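Local coordinates for hypothetical protein (Bacteroides caccae, PDB 4M8R) that is of unknown function but joins an N-terminal Ig-like domain to a WD40-like domain, probably a beta-propeller, at residues P82-E87 against D180-E185. Numbering follows the deposited sequence.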
ATOM      1  N   PRO A  82      27.182   2.025 -10.007  1.00 32.60           N
ATOM      2  CA  PRO A  82      25.972   1.327 -10.432  1.00 32.24           C
ATOM      3  C   PRO A  82      24.885   2.193 -11.072  1.00 32.67           C
ATOM      4  O   PRO A  82      24.809   3.403 -10.830  1.00 32.60           O
ATOM      5  CB  PRO A  82      25.439   0.753  -9.123  1.00 31.27           C
ATOM      6  CG  PRO A  82      25.876   1.728  -8.090  1.00 30.50           C
ATOM      7  CD  PRO A  82      27.220   2.212  -8.544  1.00 31.96           C
ATOM      8  N   TYR A  83      24.052   1.537 -11.876  1.00 33.19           N
ATOM      9  CA  TYR A  83      22.817   2.112 -12.397  1.00 32.52           C
ATOM     10  C   TYR A  83      21.684   1.891 -11.400  1.00 30.35           C
ATOM     11  O   TYR A  83      21.882   1.266 -10.363  1.00 29.66           O
ATOM     12  CB  TYR A  83      22.452   1.454 -13.736  1.00 33.28           C
ATOM     13  CG  TYR A  83      23.376   1.814 -14.877  1.00 34.44           C
ATOM     14  CD1 TYR A  83      24.552   1.108 -15.097  1.00 35.09           C
ATOM     15  CD2 TYR A  83      23.063   2.860 -15.740  1.00 35.66           C
ATOM     16  CE1 TYR A  83      25.402   1.442 -16.141  1.00 36.50           C
ATOM     17  CE2 TYR A  83      23.898   3.195 -16.786  1.00 37.86           C
ATOM     18  CZ  TYR A  83      25.067   2.483 -16.985  1.00 38.88           C
ATOM     19  OH  TYR A  83      25.897   2.831 -18.031  1.00 41.45           O
ATOM     20  N   ARG A  84      20.512   2.431 -11.725  1.00 30.02           N
ATOM     21  CA  ARG A  84      19.243   2.161 -11.029  1.00 31.28           C
ATOM     22  C   ARG A  84      19.051   2.877  -9.691  1.00 33.60           C
ATOM     23  O   ARG A  84      18.087   2.598  -8.981  1.00 35.69           O
ATOM     24  CB  ARG A  84      18.983   0.652 -10.873  1.00 29.94           C
ATOM     25  CG  ARG A  84      19.006  -0.103 -12.192  1.00 30.41           C
ATOM     26  CD  ARG A  84      18.585  -1.553 -12.046  1.00 30.82           C
ATOM     27  NE  ARG A  84      18.352  -2.153 -13.359  1.00 30.88           N
ATOM     28  CZ  ARG A  84      19.300  -2.602 -14.180  1.00 30.94           C
ATOM     29  NH1 ARG A  84      20.585  -2.548 -13.846  1.00 30.48           N
ATOM     30  NH2 ARG A  84      18.956  -3.108 -15.361  1.00 32.00           N
ATOM     31  N   LYS A  85      19.929   3.811  -9.349  1.00 34.97           N
ATOM     32  CA  LYS A  85      19.667   4.694  -8.219  1.00 36.93           C
ATOM     33  C   LYS A  85      19.386   6.095  -8.742  1.00 34.68           C
ATOM     34  O   LYS A  85      19.803   6.440  -9.841  1.00 34.59           O
ATOM     35  CB  LYS A  85      20.849   4.734  -7.253  1.00 41.62           C
ATOM     36  CG  LYS A  85      21.511   3.396  -6.978  1.00 44.72           C
ATOM     37  CD  LYS A  85      20.564   2.387  -6.356  1.00 47.71           C
ATOM     38  CE  LYS A  85      21.273   1.053  -6.146  1.00 52.04           C
ATOM     39  NZ  LYS A  85      21.882   0.513  -7.396  1.00 45.98           N
ATOM     40  N   PRO A  86      18.667   6.905  -7.959  1.00 34.98           N
ATOM     41  CA  PRO A  86      18.556   8.331  -8.293  1.00 36.18           C
ATOM     42  C   PRO A  86      19.871   9.061  -8.076  1.00 34.80           C
ATOM     43  O   PRO A  86      20.832   8.471  -7.558  1.00 31.38           O
ATOM     44  CB  PRO A  86      17.494   8.854  -7.321  1.00 36.65           C
ATOM     45  CG  PRO A  86      17.429   7.846  -6.233  1.00 38.69           C
ATOM     46  CD  PRO A  86      17.798   6.525  -6.834  1.00 36.49           C
ATOM     47  N   GLU A  87      19.918  10.329  -8.483  1.00 34.65           N
ATOM     48  CA  GLU A  87      21.087  11.156  -8.220  1.00 35.35           C
ATOM     49  C   GLU A  87      21.367  11.141  -6.728  1.00 33.38           C
ATOM     50  O   GLU A  87      20.502  11.488  -5.937  1.00 33.47           O
ATOM     51  CB  GLU A  87      20.877  12.586  -8.698  1.00 39.55           C
ATOM     52  CG  GLU A  87      22.005  13.528  -8.306  1.00 42.51           C
ATOM     53  CD  GLU A  87      21.851  14.900  -8.919  1.00 48.61           C
ATOM     54  OE1 GLU A  87      21.658  14.980 -10.148  1.00 52.55           O
ATOM     55  OE2 GLU A  87      21.945  15.899  -8.176  1.00 54.13           O
ATOM     56  N   ASP A 180      21.241  -7.356 -19.112  1.00 37.82           N
ATOM     57  CA  ASP A 180      21.008  -6.029 -18.541  1.00 37.82           C
ATOM     58  C   ASP A 180      21.120  -4.974 -19.635  1.00 38.27           C
ATOM     59  O   ASP A 180      22.175  -4.831 -20.243  1.00 40.52           O
ATOM     60  CB  ASP A 180      22.038  -5.760 -17.432  1.00 38.04           C
ATOM     61  CG  ASP A 180      21.798  -4.447 -16.688  1.00 38.29           C
ATOM     62  OD1 ASP A 180      21.262  -3.487 -17.281  1.00 38.08           O
ATOM     63  OD2 ASP A 180      22.159  -4.373 -15.492  1.00 38.39           O
ATOM     64  N   PHE A 181      20.039  -4.242 -19.889  1.00 37.84           N
ATOM     65  CA  PHE A 181      20.047  -3.212 -20.936  1.00 40.74           C
ATOM     66  C   PHE A 181      21.017  -2.061 -20.656  1.00 39.52           C
ATOM     67  O   PHE A 181      21.562  -1.487 -21.589  1.00 41.03           O
ATOM     68  CB  PHE A 181      18.646  -2.616 -21.168  1.00 42.12           C
ATOM     69  CG  PHE A 181      17.688  -3.521 -21.915  1.00 42.39           C
ATOM     70  CD1 PHE A 181      18.122  -4.396 -22.903  1.00 43.38           C
ATOM     71  CD2 PHE A 181      16.327  -3.441 -21.659  1.00 42.45           C
ATOM     72  CE1 PHE A 181      17.220  -5.198 -23.582  1.00 44.36           C
ATOM     73  CE2 PHE A 181      15.423  -4.235 -22.342  1.00 43.53           C
ATOM     74  CZ  PHE A 181      15.870  -5.114 -23.305  1.00 43.81           C
ATOM     75  N   CYS A 182      21.224  -1.725 -19.384  1.00 39.22           N
ATOM     76  CA  CYS A 182      22.149  -0.646 -19.007  1.00 40.46           C
ATOM     77  C   CYS A 182      23.586  -0.901 -19.461  1.00 42.42           C
ATOM     78  O   CYS A 182      24.251   0.006 -19.938  1.00 42.44           O
ATOM     79  CB  CYS A 182      22.161  -0.438 -17.492  1.00 39.87           C
ATOM     80  SG  CYS A 182      20.589   0.058 -16.763  1.00 37.49           S
ATOM     81  N   THR A 183      24.057  -2.137 -19.293  1.00 46.36           N
ATOM     82  CA  THR A 183      25.456  -2.489 -19.551  1.00 48.03           C
ATOM     83  C   THR A 183      25.667  -3.430 -20.725  1.00 48.51           C
ATOM     84  O   THR A 183      26.777  -3.539 -21.228  1.00 52.56           O
ATOM     85  CB  THR A 183      26.075  -3.173 -18.321  1.00 49.98           C
ATOM     86  OG1 THR A 183      25.294  -4.324 -17.967  1.00 53.13           O
ATOM     87  CG2 THR A 183      26.121  -2.205 -17.143  1.00 47.55           C
ATOM     88  N   GLY A 184      24.617  -4.122 -21.158  1.00 48.37           N
ATOM     89  CA  GLY A 184      24.751  -5.157 -22.183  1.00 48.61           C
ATOM     90  C   GLY A 184      25.417  -6.426 -21.667  1.00 48.15           C
ATOM     91  O   GLY A 184      25.775  -7.304 -22.453  1.00 48.16           O
ATOM     92  N   GLU A 185      25.557  -6.536 -20.347  1.00 47.72           N
ATOM     93  CA  GLU A 185      26.203  -7.687 -19.723  1.00 49.31           C
ATOM     94  C   GLU A 185      25.197  -8.768 -19.340  1.00 46.16           C
ATOM     95  O   GLU A 185      24.025  -8.485 -19.071  1.00 42.42           O
ATOM     96  CB  GLU A 185      26.984  -7.255 -18.482  1.00 53.25           C
ATOM     97  CG  GLU A 185      28.328  -6.612 -18.791  1.00 60.06           C
ATOM     98  CD  GLU A 185      29.037  -6.099 -17.549  1.00 67.50           C
ATOM     99  OE1 GLU A 185      28.416  -6.074 -16.463  1.00 67.64           O
ATOM    100  OE2 GLU A 185      30.218  -5.708 -17.663  1.00 77.83           O
TER
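Arg-84 and Asp-180 reach toward each other tip to tip and close a two-pronged salt bridge. NH1 of Arg-84 donates to OD2 of Asp-180 at 2.9 Å, on the syn side of that oxygen, and NH2 of Arg-84 donates to OD1 of Asp-180 at 3.0 Å. The grip is twisted: guanidinium and carboxylate planes stand 61° apart, and NH2 of Arg-84 comes to OD1 from above the carboxylate plane. From the opposite face of that plane the backbone N of Cys-182 meets the same OD1 at 2.7 Å, an Asx turn that holds the carboxylate in place as the loop begins. NH2 has a further acceptor in the carbonyl O of Thr-161. An alanine in place of Asp-180 would probably leave the Arg-84 guanidinium without its counter-charge and the N-H of Cys-182 without this acceptor.

Cys-182 fits between the side chains of Tyr-83 and Arg-84. Its CB sits over the centre of the Tyr-83 ring, 3.7 Å from the centroid, in a CH-pi contact. With SG anti to the carbonyl carbon (chi1 -62°), the sulfur lies obliquely to that ring and over one face of the guanidinium, 3.8 Å from NH2 of Arg-84. CG2 of Thr-183 adds an oblique touch, 3.8 Å from CE1 of Tyr-83.

Pro-27 packs on Tyr-83, and Thr-113 on Cys-182. The contact bridges two domains: the loop between strands 76-80 and 88-96 of the Ig-like domain meets the hairpin turn joining strands 173-180 and 186-188 of the WD40-like domain.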